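Reticulocyte binding protein (Streptococcus agalactiae COH1, PDB 3FAW) probably hydrolyses alpha-1,6-glucosidic linkages in pullulan and related alpha-glucans as a cell-wall-anchored pullulanase. Local coordinates at residues A[575-580]-A[625-630]; A[645-650]-A[658-663]; A[582-587]-A[649-654]; A[330-335]-A[666-671]; A[568-573]-A[603-608]. One frame throughout, in Å; residues are numbered along the deposited sequence.

Interaction 1 of 5, residues A[575-580]-A[625-630]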
# COMPACT_ATOMS: atom_id res chain seq x y z
N ASN A 575 5.94 9.67 6.98
CA ASN A 575 5.99 10.67 8.06
C ASN A 575 7.06 10.35 9.12
O ASN A 575 7.82 9.39 8.97
CB ASN A 575 4.60 10.85 8.68
CG ASN A 575 3.53 11.15 7.64
OD1 ASN A 575 3.58 12.18 6.97
ND2 ASN A 575 2.56 10.24 7.51
N LEU A 576 7.16 11.17 10.17
CA LEU A 576 8.16 10.94 11.23
C LEU A 576 7.91 9.62 11.96
O LEU A 576 6.76 9.21 12.12
CB LEU A 576 8.14 12.09 12.26
CG LEU A 576 8.57 13.48 11.77
CD1 LEU A 576 8.23 14.53 12.82
CD2 LEU A 576 10.06 13.51 11.43
N THR A 577 8.99 8.97 12.39
CA THR A 577 8.87 7.78 13.24
C THR A 577 8.23 8.18 14.57
O THR A 577 8.23 9.36 14.94
CB THR A 577 10.23 7.10 13.54
OG1 THR A 577 11.02 7.93 14.39
CG2 THR A 577 11.00 6.78 12.25
N LEU A 578 7.70 7.19 15.29
CA LEU A 578 7.06 7.43 16.58
C LEU A 578 8.01 8.11 17.57
O LEU A 578 7.61 9.02 18.30
CB LEU A 578 6.55 6.11 17.18
CG LEU A 578 5.77 6.21 18.49
CD1 LEU A 578 4.65 7.25 18.38
CD2 LEU A 578 5.24 4.84 18.89
N HIS A 579 9.26 7.66 17.61
CA HIS A 579 10.29 8.27 18.46
C HIS A 579 10.52 9.75 18.10
O HIS A 579 10.49 10.63 18.97
CB HIS A 579 11.60 7.50 18.32
CG HIS A 579 12.76 8.13 19.04
ND1 HIS A 579 13.57 9.08 18.46
CD2 HIS A 579 13.24 7.93 20.29
CE1 HIS A 579 14.49 9.45 19.32
NE2 HIS A 579 14.32 8.77 20.44
N ASP A 580 10.74 10.00 16.81
CA ASP A 580 11.09 11.33 16.33
C ASP A 580 9.96 12.35 16.46
O ASP A 580 10.20 13.52 16.75
CB ASP A 580 11.56 11.26 14.87
CG ASP A 580 12.88 10.51 14.70
OD1 ASP A 580 13.58 10.21 15.69
OD2 ASP A 580 13.24 10.21 13.54
N ARG A 625 12.81 3.47 16.71
CA ARG A 625 13.54 3.77 15.49
C ARG A 625 13.57 5.27 15.18
O ARG A 625 12.57 5.98 15.37
CB ARG A 625 12.89 3.01 14.33
CG ARG A 625 13.51 3.20 12.96
CD ARG A 625 12.82 2.30 11.95
NE ARG A 625 13.19 2.61 10.58
CZ ARG A 625 12.85 1.88 9.52
NH1 ARG A 625 12.11 0.79 9.65
NH2 ARG A 625 13.26 2.26 8.31
N THR A 626 14.72 5.74 14.70
CA THR A 626 14.92 7.16 14.39
C THR A 626 15.44 7.36 12.97
O THR A 626 16.13 6.49 12.42
CB THR A 626 15.91 7.82 15.39
OG1 THR A 626 15.95 9.24 15.16
CG2 THR A 626 17.31 7.25 15.22
N LYS A 627 15.12 8.52 12.41
CA LYS A 627 15.61 8.93 11.09
C LYS A 627 16.31 10.29 11.17
O LYS A 627 16.09 11.16 10.33
CB LYS A 627 14.46 8.97 10.08
CG LYS A 627 13.81 7.61 9.84
CD LYS A 627 12.70 7.67 8.80
CE LYS A 627 12.09 6.28 8.59
NZ LYS A 627 10.88 6.27 7.72
N ARG A 628 17.17 10.45 12.18
CA ARG A 628 17.91 11.69 12.39
C ARG A 628 18.99 11.84 11.33
O ARG A 628 19.68 10.88 10.99
CB ARG A 628 18.55 11.71 13.79
CG ARG A 628 18.98 13.11 14.25
CD ARG A 628 20.13 13.08 15.25
NE ARG A 628 19.72 12.69 16.60
CZ ARG A 628 19.86 13.42 17.71
NH1 ARG A 628 20.40 14.64 17.68
NH2 ARG A 628 19.44 12.93 18.87
N LEU A 629 19.13 13.06 10.81
CA LEU A 629 20.10 13.36 9.75
C LEU A 629 21.47 13.67 10.36
O LEU A 629 21.79 14.82 10.66
CB LEU A 629 19.60 14.53 8.90
CG LEU A 629 20.33 14.86 7.59
CD1 LEU A 629 20.15 13.75 6.57
CD2 LEU A 629 19.85 16.19 7.04
N LEU A 630 22.27 12.62 10.56
CA LEU A 630 23.63 12.74 11.10
C LEU A 630 24.64 13.10 10.01
O LEU A 630 25.64 12.40 9.81
CB LEU A 630 24.05 11.43 11.78
CG LEU A 630 23.21 10.96 12.97
CD1 LEU A 630 23.66 9.59 13.44
CD2 LEU A 630 23.29 11.96 14.12
O HOH W 1 8.59 6.78 9.69
O HOH W 2 9.42 8.54 6.25
O HOH W 3 10.06 4.98 16.50

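Interaction 2 of 5, residues A[645-650]-A[658-663]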
# COMPACT_ATOMS: atom_id res chain seq x y z
N ASN A 645 16.27 18.15 2.32
CA ASN A 645 15.02 17.70 1.74
C ASN A 645 14.21 16.84 2.72
O ASN A 645 14.76 15.95 3.37
CB ASN A 645 15.28 16.91 0.46
CG ASN A 645 14.01 16.60 -0.31
OD1 ASN A 645 13.16 17.46 -0.50
ND2 ASN A 645 13.89 15.35 -0.77
N LYS A 646 12.91 17.12 2.82
CA LYS A 646 11.97 16.30 3.59
C LYS A 646 12.37 16.12 5.06
O LYS A 646 12.15 15.06 5.64
CB LYS A 646 11.80 14.93 2.92
CG LYS A 646 11.29 14.98 1.47
CD LYS A 646 9.89 15.60 1.38
CE LYS A 646 9.32 15.48 -0.02
NZ LYS A 646 7.96 16.07 -0.11
N ALA A 647 12.91 17.19 5.64
CA ALA A 647 13.43 17.16 7.01
C ALA A 647 12.61 18.06 7.94
O ALA A 647 12.04 19.06 7.51
CB ALA A 647 14.88 17.60 7.03
N THR A 648 12.58 17.68 9.21
CA THR A 648 11.86 18.43 10.24
C THR A 648 12.85 18.85 11.33
O THR A 648 13.60 18.01 11.84
CB THR A 648 10.73 17.59 10.86
OG1 THR A 648 9.70 17.37 9.88
CG2 THR A 648 10.12 18.28 12.09
N LEU A 649 12.84 20.13 11.67
CA LEU A 649 13.73 20.69 12.68
C LEU A 649 13.12 20.54 14.07
O LEU A 649 11.95 20.89 14.28
CB LEU A 649 13.97 22.18 12.39
CG LEU A 649 14.92 22.96 13.31
CD1 LEU A 649 16.38 22.55 13.09
CD2 LEU A 649 14.74 24.46 13.10
N ILE A 650 13.90 20.01 15.00
CA ILE A 650 13.56 20.05 16.42
C ILE A 650 14.45 21.10 17.07
O ILE A 650 15.67 20.93 17.17
CB ILE A 650 13.77 18.67 17.10
CG1 ILE A 650 12.72 17.67 16.63
CG2 ILE A 650 13.66 18.80 18.62
CD1 ILE A 650 12.72 17.39 15.15
N TYR A 658 17.97 18.03 12.58
CA TYR A 658 17.02 17.66 11.52
C TYR A 658 16.69 16.17 11.51
O TYR A 658 17.59 15.33 11.61
CB TYR A 658 17.54 18.10 10.15
CG TYR A 658 17.63 19.60 9.97
CD1 TYR A 658 16.50 20.35 9.66
CD2 TYR A 658 18.84 20.27 10.12
CE1 TYR A 658 16.57 21.74 9.49
CE2 TYR A 658 18.93 21.65 9.95
CZ TYR A 658 17.79 22.38 9.64
OH TYR A 658 17.86 23.75 9.48
N PHE A 659 15.40 15.86 11.40
CA PHE A 659 14.90 14.48 11.35
C PHE A 659 14.05 14.32 10.08
O PHE A 659 13.26 15.20 9.74
CB PHE A 659 14.04 14.17 12.58
CG PHE A 659 14.79 14.27 13.90
CD1 PHE A 659 15.09 13.13 14.63
CD2 PHE A 659 15.17 15.51 14.41
CE1 PHE A 659 15.76 13.22 15.84
CE2 PHE A 659 15.84 15.61 15.62
CZ PHE A 659 16.14 14.46 16.34
N ILE A 660 14.20 13.19 9.40
CA ILE A 660 13.53 12.98 8.11
C ILE A 660 12.11 12.44 8.28
O ILE A 660 11.90 11.41 8.92
CB ILE A 660 14.34 12.02 7.20
CG1 ILE A 660 15.77 12.56 6.99
CG2 ILE A 660 13.64 11.82 5.87
CD1 ILE A 660 15.84 13.99 6.46
N HIS A 661 11.14 13.15 7.70
CA HIS A 661 9.73 12.76 7.76
C HIS A 661 9.24 12.10 6.46
O HIS A 661 8.09 11.67 6.39
CB HIS A 661 8.84 13.97 8.09
CG HIS A 661 8.90 15.07 7.07
ND1 HIS A 661 9.72 16.17 7.22
CD2 HIS A 661 8.24 15.24 5.90
CE1 HIS A 661 9.56 16.97 6.17
NE2 HIS A 661 8.67 16.42 5.36
N ASP A 662 10.09 12.02 5.45
CA ASP A 662 9.73 11.35 4.19
C ASP A 662 10.98 10.75 3.57
O ASP A 662 11.64 11.38 2.74
CB ASP A 662 9.03 12.34 3.24
CG ASP A 662 8.53 11.69 1.96
OD1 ASP A 662 8.57 10.45 1.82
OD2 ASP A 662 8.08 12.44 1.07
N SER A 663 11.29 9.52 3.97
CA SER A 663 12.58 8.90 3.64
C SER A 663 12.54 8.00 2.39
O SER A 663 13.35 7.08 2.26
CB SER A 663 13.10 8.12 4.85
OG SER A 663 12.26 7.04 5.19

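Interaction 3 of 5, residues A[582-587]-A[649-654]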
# COMPACT_ATOMS: atom_id res chain seq x y z
N ILE A 582 7.52 12.16 18.74
CA ILE A 582 7.42 12.41 20.18
C ILE A 582 8.43 13.48 20.61
O ILE A 582 8.07 14.42 21.30
CB ILE A 582 7.63 11.12 21.00
CG1 ILE A 582 6.37 10.24 20.92
CG2 ILE A 582 7.94 11.44 22.46
CD1 ILE A 582 6.56 8.83 21.45
N ALA A 583 9.69 13.33 20.18
CA ALA A 583 10.75 14.29 20.51
C ALA A 583 10.46 15.68 19.95
O ALA A 583 10.73 16.69 20.60
CB ALA A 583 12.10 13.78 20.00
N LYS A 584 9.91 15.72 18.73
CA LYS A 584 9.48 16.97 18.11
C LYS A 584 8.31 17.59 18.85
O LYS A 584 8.30 18.80 19.09
CB LYS A 584 9.10 16.73 16.64
CG LYS A 584 8.40 17.91 15.95
CD LYS A 584 9.27 19.15 15.89
CE LYS A 584 8.55 20.31 15.21
NZ LYS A 584 9.41 21.52 15.10
N SER A 585 7.33 16.76 19.20
CA SER A 585 6.09 17.25 19.82
C SER A 585 6.31 17.88 21.20
O SER A 585 5.71 18.91 21.51
CB SER A 585 5.06 16.12 19.91
OG SER A 585 4.65 15.71 18.61
N ILE A 586 7.17 17.26 22.00
CA ILE A 586 7.55 17.81 23.31
C ILE A 586 8.73 18.79 23.23
O ILE A 586 9.06 19.44 24.22
CB ILE A 586 7.90 16.69 24.34
CG1 ILE A 586 9.22 15.98 23.98
CG2 ILE A 586 6.76 15.68 24.44
CD1 ILE A 586 9.54 14.77 24.85
N ASN A 587 9.35 18.89 22.05
CA ASN A 587 10.52 19.73 21.82
C ASN A 587 11.67 19.45 22.80
O ASN A 587 12.08 20.32 23.57
CB ASN A 587 10.14 21.23 21.85
CG ASN A 587 11.29 22.13 21.40
OD1 ASN A 587 11.57 23.17 22.02
ND2 ASN A 587 11.96 21.74 20.32
N LEU A 649 12.84 20.13 11.67
CA LEU A 649 13.73 20.69 12.68
C LEU A 649 13.12 20.54 14.07
O LEU A 649 11.95 20.89 14.28
CB LEU A 649 13.97 22.18 12.39
CG LEU A 649 14.92 22.96 13.31
CD1 LEU A 649 16.38 22.55 13.09
CD2 LEU A 649 14.74 24.46 13.10
N ILE A 650 13.90 20.01 15.00
CA ILE A 650 13.56 20.05 16.42
C ILE A 650 14.45 21.10 17.07
O ILE A 650 15.67 20.93 17.17
CB ILE A 650 13.77 18.67 17.10
CG1 ILE A 650 12.72 17.67 16.63
CG2 ILE A 650 13.66 18.80 18.62
CD1 ILE A 650 12.72 17.39 15.15
N GLU A 651 13.83 22.20 17.50
CA GLU A 651 14.55 23.39 17.97
C GLU A 651 15.45 23.13 19.18
O GLU A 651 16.50 23.75 19.31
CB GLU A 651 13.57 24.52 18.29
CG GLU A 651 13.00 25.25 17.07
CD GLU A 651 11.81 24.55 16.41
OE1 GLU A 651 11.42 23.45 16.86
OE2 GLU A 651 11.27 25.11 15.43
N ALA A 652 15.05 22.20 20.05
CA ALA A 652 15.76 21.93 21.31
C ALA A 652 17.05 21.14 21.12
O ALA A 652 17.87 21.06 22.04
CB ALA A 652 14.84 21.21 22.29
N VAL A 653 17.23 20.54 19.95
CA VAL A 653 18.43 19.74 19.66
C VAL A 653 19.62 20.63 19.31
O VAL A 653 19.50 21.54 18.48
CB VAL A 653 18.18 18.72 18.53
CG1 VAL A 653 19.47 18.00 18.16
CG2 VAL A 653 17.10 17.73 18.94
N LYS A 654 20.76 20.36 19.94
CA LYS A 654 21.97 21.16 19.75
C LYS A 654 22.79 20.68 18.55
O LYS A 654 23.14 21.47 17.67
CB LYS A 654 22.84 21.11 21.02
CG LYS A 654 22.15 21.64 22.27
CD LYS A 654 23.13 21.72 23.44
CE LYS A 654 22.46 22.27 24.69
NZ LYS A 654 21.46 21.31 25.25

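Interaction 4 of 5, residues A[330-335]-A[666-671]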
# COMPACT_ATOMS: atom_id res chain seq x y z
N SER A 330 25.19 -1.46 -3.58
CA SER A 330 26.07 -0.80 -2.62
C SER A 330 25.30 -0.05 -1.54
O SER A 330 24.24 0.53 -1.80
CB SER A 330 27.04 0.15 -3.33
OG SER A 330 26.36 1.26 -3.89
N ARG A 331 25.84 -0.09 -0.33
CA ARG A 331 25.31 0.66 0.80
C ARG A 331 25.61 2.15 0.65
O ARG A 331 26.74 2.53 0.34
CB ARG A 331 25.91 0.14 2.11
CG ARG A 331 25.40 0.84 3.36
CD ARG A 331 26.11 0.35 4.61
NE ARG A 331 25.71 -1.01 4.97
CZ ARG A 331 26.48 -2.10 4.93
NH1 ARG A 331 27.75 -2.04 4.54
NH2 ARG A 331 25.96 -3.27 5.30
N SER A 332 24.59 2.98 0.85
CA SER A 332 24.75 4.42 0.90
C SER A 332 24.97 4.80 2.37
O SER A 332 24.05 4.71 3.19
CB SER A 332 23.51 5.13 0.33
OG SER A 332 22.31 4.51 0.75
N THR A 333 26.20 5.20 2.68
CA THR A 333 26.65 5.35 4.07
C THR A 333 26.56 6.79 4.58
O THR A 333 26.49 7.01 5.79
CB THR A 333 28.09 4.86 4.21
OG1 THR A 333 28.95 5.62 3.35
CG2 THR A 333 28.19 3.38 3.85
N ALA A 334 26.58 7.75 3.66
CA ALA A 334 26.34 9.15 4.02
C ALA A 334 24.87 9.34 4.38
O ALA A 334 23.99 8.69 3.81
CB ALA A 334 26.73 10.07 2.87
N TYR A 335 24.61 10.23 5.34
CA TYR A 335 23.24 10.57 5.72
C TYR A 335 22.71 11.64 4.79
O TYR A 335 23.06 12.82 4.92
CB TYR A 335 23.19 11.05 7.17
CG TYR A 335 23.39 9.96 8.20
CD1 TYR A 335 22.33 9.46 8.93
CD2 TYR A 335 24.66 9.44 8.44
CE1 TYR A 335 22.51 8.46 9.89
CE2 TYR A 335 24.86 8.44 9.39
CZ TYR A 335 23.78 7.95 10.11
OH TYR A 335 23.97 6.97 11.04
N SER A 666 15.96 8.45 0.73
CA SER A 666 17.02 8.64 1.72
C SER A 666 17.98 7.45 1.70
O SER A 666 17.64 6.37 1.21
CB SER A 666 16.44 8.80 3.13
OG SER A 666 15.76 10.03 3.27
N SER A 667 19.16 7.66 2.26
CA SER A 667 20.22 6.65 2.26
C SER A 667 19.91 5.48 3.20
O SER A 667 18.99 5.55 4.01
CB SER A 667 21.55 7.27 2.68
OG SER A 667 21.49 7.71 4.02
N ASP A 668 20.71 4.43 3.07
CA ASP A 668 20.67 3.31 4.02
C ASP A 668 21.02 3.76 5.43
O ASP A 668 20.51 3.21 6.40
CB ASP A 668 21.62 2.20 3.59
CG ASP A 668 21.14 1.47 2.35
OD1 ASP A 668 19.94 1.13 2.29
OD2 ASP A 668 21.96 1.25 1.45
N ALA A 669 21.90 4.76 5.54
CA ALA A 669 22.24 5.36 6.84
C ALA A 669 20.99 5.85 7.58
O ALA A 669 20.85 5.66 8.79
CB ALA A 669 23.22 6.51 6.65
N ILE A 670 20.08 6.48 6.84
CA ILE A 670 18.80 6.94 7.37
C ILE A 670 17.82 5.78 7.58
O ILE A 670 17.17 5.70 8.62
CB ILE A 670 18.14 7.98 6.43
CG1 ILE A 670 18.88 9.32 6.50
CG2 ILE A 670 16.66 8.17 6.79
CD1 ILE A 670 18.65 10.08 7.80
N ASN A 671 17.74 4.90 6.58
CA ASN A 671 16.63 3.94 6.48
C ASN A 671 16.83 2.57 7.13
O ASN A 671 15.87 1.80 7.24
CB ASN A 671 16.26 3.74 5.00
CG ASN A 671 15.34 4.82 4.47
OD1 ASN A 671 14.27 5.10 5.20
ND2 ASN A 671 15.60 5.41 3.42

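Interaction 5 of 5, residues A[568-573]-A[603-608]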
# COMPACT_ATOMS: atom_id res chain seq x y z
N GLN A 568 -5.75 0.12 13.49
CA GLN A 568 -5.24 1.02 14.53
C GLN A 568 -3.73 1.19 14.40
O GLN A 568 -2.98 0.21 14.43
CB GLN A 568 -5.55 0.48 15.93
CG GLN A 568 -7.02 0.14 16.19
CD GLN A 568 -7.89 1.36 16.49
OE1 GLN A 568 -7.62 2.46 16.02
NE2 GLN A 568 -8.95 1.15 17.26
N TYR A 569 -3.28 2.44 14.27
CA TYR A 569 -1.85 2.72 14.16
C TYR A 569 -1.49 4.12 14.65
O TYR A 569 -2.34 5.02 14.70
CB TYR A 569 -1.36 2.52 12.72
CG TYR A 569 -1.55 3.68 11.76
CD1 TYR A 569 -2.78 4.34 11.65
CD2 TYR A 569 -0.52 4.09 10.93
CE1 TYR A 569 -2.95 5.39 10.74
CE2 TYR A 569 -0.68 5.12 10.03
CZ TYR A 569 -1.89 5.77 9.93
OH TYR A 569 -2.04 6.80 9.03
N ILE A 570 -0.22 4.28 15.01
CA ILE A 570 0.34 5.59 15.33
C ILE A 570 1.62 5.91 14.54
O ILE A 570 2.12 7.04 14.59
CB ILE A 570 0.58 5.76 16.85
CG1 ILE A 570 1.41 4.59 17.42
CG2 ILE A 570 -0.75 5.90 17.57
CD1 ILE A 570 1.76 4.74 18.89
N ALA A 571 2.14 4.94 13.79
CA ALA A 571 3.29 5.18 12.91
C ALA A 571 3.32 4.21 11.73
O ALA A 571 2.67 3.16 11.76
CB ALA A 571 4.58 5.09 13.69
N ALA A 572 4.09 4.58 10.72
CA ALA A 572 4.27 3.76 9.52
C ALA A 572 5.52 4.26 8.79
O ALA A 572 6.21 5.14 9.29
CB ALA A 572 3.06 3.86 8.62
N HIS A 573 5.80 3.70 7.62
CA HIS A 573 6.96 4.11 6.83
C HIS A 573 6.90 5.60 6.46
O HIS A 573 7.94 6.25 6.35
CB HIS A 573 7.10 3.25 5.57
CG HIS A 573 6.07 3.55 4.52
ND1 HIS A 573 4.88 2.88 4.43
CD2 HIS A 573 6.06 4.47 3.53
CE1 HIS A 573 4.17 3.36 3.43
NE2 HIS A 573 4.87 4.33 2.86
N LEU A 603 3.76 4.21 26.19
CA LEU A 603 2.34 4.51 26.39
C LEU A 603 1.56 4.37 25.09
O LEU A 603 0.47 3.79 25.08
CB LEU A 603 2.15 5.92 26.95
CG LEU A 603 2.69 6.19 28.36
CD1 LEU A 603 2.27 7.59 28.80
CD2 LEU A 603 2.22 5.14 29.36
N GLY A 604 2.11 4.89 24.00
CA GLY A 604 1.51 4.76 22.67
C GLY A 604 1.31 3.32 22.23
O GLY A 604 0.26 2.97 21.71
N ASN A 605 2.33 2.49 22.46
CA ASN A 605 2.26 1.07 22.10
C ASN A 605 1.25 0.30 22.96
O ASN A 605 0.58 -0.60 22.46
CB ASN A 605 3.65 0.41 22.20
CG ASN A 605 4.59 0.85 21.08
OD1 ASN A 605 4.24 1.68 20.23
ND2 ASN A 605 5.80 0.30 21.09
N VAL A 606 1.15 0.66 24.24
CA VAL A 606 0.13 0.09 25.11
C VAL A 606 -1.27 0.33 24.55
O VAL A 606 -2.08 -0.59 24.46
CB VAL A 606 0.19 0.67 26.54
CG1 VAL A 606 -1.06 0.32 27.32
CG2 VAL A 606 1.43 0.18 27.26
N MET A 607 -1.54 1.58 24.16
CA MET A 607 -2.88 1.97 23.71
C MET A 607 -3.27 1.27 22.40
O MET A 607 -4.39 0.79 22.27
CB MET A 607 -2.98 3.49 23.60
CG MET A 607 -2.87 4.18 24.96
SD MET A 607 -3.15 5.96 24.94
CE MET A 607 -1.85 6.49 23.83
N ILE A 608 -2.35 1.20 21.44
CA ILE A 608 -2.61 0.50 20.18
C ILE A 608 -2.87 -1.00 20.39
O ILE A 608 -3.78 -1.58 19.80
CB ILE A 608 -1.45 0.68 19.15
CG1 ILE A 608 -1.38 2.14 18.68
CG2 ILE A 608 -1.63 -0.25 17.94
CD1 ILE A 608 -2.63 2.65 17.95

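Interaction 1 of 5, residues A[575-580]-A[625-630]
The N-terminal cap of helix 578-586 is where Thr-577 and Asp-580 bind the loop residues Arg-625, Thr-626 and Lys-627. Thr-577 is the N-cap: chi1 69° sets its OG1 between the backbone N and the carbonyl carbon, where it accepts from Asp-580 N (3.2 Å) and donates to Arg-625 O (2.7 Å), so one hydroxyl serves both helix and loop. The methyl CG2 of Thr-577 lies against Lys-627 CG at 3.8 Å. Asp-580 presents both carboxylate oxygens on their syn lone pairs, OD1 to Thr-626 OG1 (2.6 Å) and OD2 to Lys-627 N (2.8 Å, 170° at the hydrogen). In the catalytic TIM barrel this joins the segment that follows strand 566-568 to the loop after the next barrel strand, 614-618. His-579 adds a His-carboxylate bond: ND1 donates to OD1 of Asp-580 at 3.0 Å, with OD1 3° from the ring plane and approached on its anti side. OD1 therefore accepts two hydrogen bonds, which would be expected to stabilise its negative charge. The Lys-627 chain runs past Thr-577; its NZ reaches Ser-663 OG directly and Asn-575 O through water 2, which is 3.1 Å from NZ and donates to that carbonyl at 3.3 Å.

Interaction 2 of 5, residues A[645-650]-A[658-663]
Strands 647-649 and 658-660 form a two-stranded antiparallel beta hairpin, in which Thr-648 and Phe-659 are the hydrogen-bonded pair. Thr-648 N donates to Phe-659 O (2.6 Å) and Phe-659 N returns a bond to Thr-648 O (2.8 Å). Beyond the strand ends, His-661 N still donates to Lys-646 O at 3.0 Å. The same carbonyl oxygen sits over one face of the His-661 imidazole, 3.1 Å above its plane and offset toward the rim. The ring is brought there by chi1 62°, which sets CG between the backbone N and the carbonyl carbon, and ND1 makes a weak bond to Thr-648 OG1 (2.9 Å, 123° at the hydrogen). The hairpin packs beside the loop after barrel strand 614-618, and strand 658-660 bonds through its backbone to Lys-627 and Leu-629 there. Ala-647, Leu-649, Tyr-658 and Ile-660 share one face of the sheet. There Leu-649 CD1 makes a CH-pi contact, 3.9 Å from the Tyr-658 ring centroid and 20° off the normal, while Tyr-658 OH binds Val-638 N. Ala-647 CB meets Ile-660 CD1 at 3.8 Å. Lys-646 lies beside Asp-662, in a long salt bridge from NZ to OD2.

Interaction 3 of 5, residues A[582-587]-A[649-654]
NZ of Lys-584 is gripped by two acceptors of 649-654, one at the end of strand 647-649 and one in the loop after it: Leu-649 O at 2.7 Å and Glu-651 OE1 at 3.3 Å. The first bond is short and lies almost on the extension of the carbonyl, with a C=O...N angle of 172°; the second is a weak hydrogen bond within a salt bridge. The lysine chain reaches them by a single bend: chi2 of 62° turns CD toward the hairpin, and the torsions beyond it are extended. Its CB packs on Ile-650 CG1 at 3.7 Å, and the backbone CA of Lys-584 is as near, 3.6 Å from the same atom. Ile-650 also opens a type I beta turn ending at Val-653. Facing that turn is the end of helix 578-586, where a Schellman motif with Asn-587 at C-prime, at positive phi, stops the helix. Ala-652 CB packs on this terminus, 3.2 Å from the backbone O of Asn-587. The ammonium thus ties the helix's last turn to the hairpin, its charge probably balanced in part by Glu-651, an exposed residue where solvent would be expected to weaken the pairing.

Interaction 4 of 5, residues A[330-335]-A[666-671]
The Tyr-335 ring takes Ala-669 CB on one face, over its centre: the methyl carbon is 3.5 Å from the centroid and 3° off the ring normal, a CH-pi contact. At the ring edge, near its plane, Ile-670 CD1 stands 3.9 Å from Tyr-335 CD1. Both partners belong to the short helix 668-671, whose N-terminus is capped within this contact. Ser-667 is the N-cap; its OG receives a weak bond from Ile-670 N and donates to Ala-334 O (2.7 Å), in the carbonyl plane on a lone pair. A second serine, Ser-332, comes from the long loop between barrel strand 312-315 and helix 367-381, within the alpha-amylase catalytic domain. It serves the two amides that follow the cap: Ser-332 O accepts from Ala-669 N at 3.2 Å, and Ser-332 OG from Asp-668 N. The first turn of the helix thus has its amide hydrogens met partly by a segment more than 300 residues earlier. Asp-668 answers with OD2, which accepts from Ser-332 N at 3.2 Å, on the anti side and 21° out of the carboxylate plane. That oxygen also forms a salt bridge with Arg-276, while the guanidinium of Arg-331 is held by Ser-280 O, through NE, and by a salt bridge from NH1 to Asp-285. The bond from Asp-668 N to Ser-332 OG is 2.8 Å long and nearly straight, at 170°.

Interaction 5 of 5, residues A[568-573]-A[603-608]
Ile-608 and Ile-570 carry the contact, losing 92 and 69 Å² of surface to the opposing segment. The two isoleucines slide past each other in opposite directions. Ile-570 CG2 meets Ile-608 CD1 at 3.8 Å. Ile-570 CG1 is 3.9 Å from Ile-608 CG1. Ile-570 places CG1 between its backbone N and carbonyl carbon (chi1 52°), and beyond it CD1 lies 3.7 Å from Gly-604 O. Ile-608 touches main chain in return: its CD1 is 3.7 Å from Tyr-569 N and its CG2 3.8 Å from Gln-568 O. In the TIM barrel, helix 590-609 belongs to the beta-alpha-beta connection between the neighbouring parallel strands 566-568 and 614-618; the isoleucine pair lies in the layer between strand end and helix. Helix 518-525 adds Leu-524 against Ile-570 and Ile-520 against Ile-608. No hydrogen bond crosses between the two segments, so the join rests on van der Waals contact, between the isoleucines and from their methyls to main-chain atoms. Of the Gln-568 side chain, CB comes nearest, 4.2 Å from Ile-608 CD1, and the chain bent at chi2 leads the amide away, where NE2 donates to Asn-550 O and Gln-612 O.

Along the chain, 568-573, 575-580 and 582-587 run from barrel strand 566-568 into helix 578-586, each meeting a later segment, in interactions 5, 1 and 3. Interactions 1 and 3 share that helix, at its start and its end, with centres about 11 Å apart. Interactions 1 and 2, centres about 8 Å apart, touch through backbone bonds from Lys-627 and Leu-629 to strand 658-660; interactions 2 and 3 share Leu-649 and Ile-650. Interaction 4, spanning the longest sequence separation, touches interactions 1 and 2. Interaction 5, its centre about 26 Å from that of interaction 4, lies nearest the chain's centre (about 18 Å), with all six touching residues buried. Hairpin and late loops are thereby fastened onto the barrel.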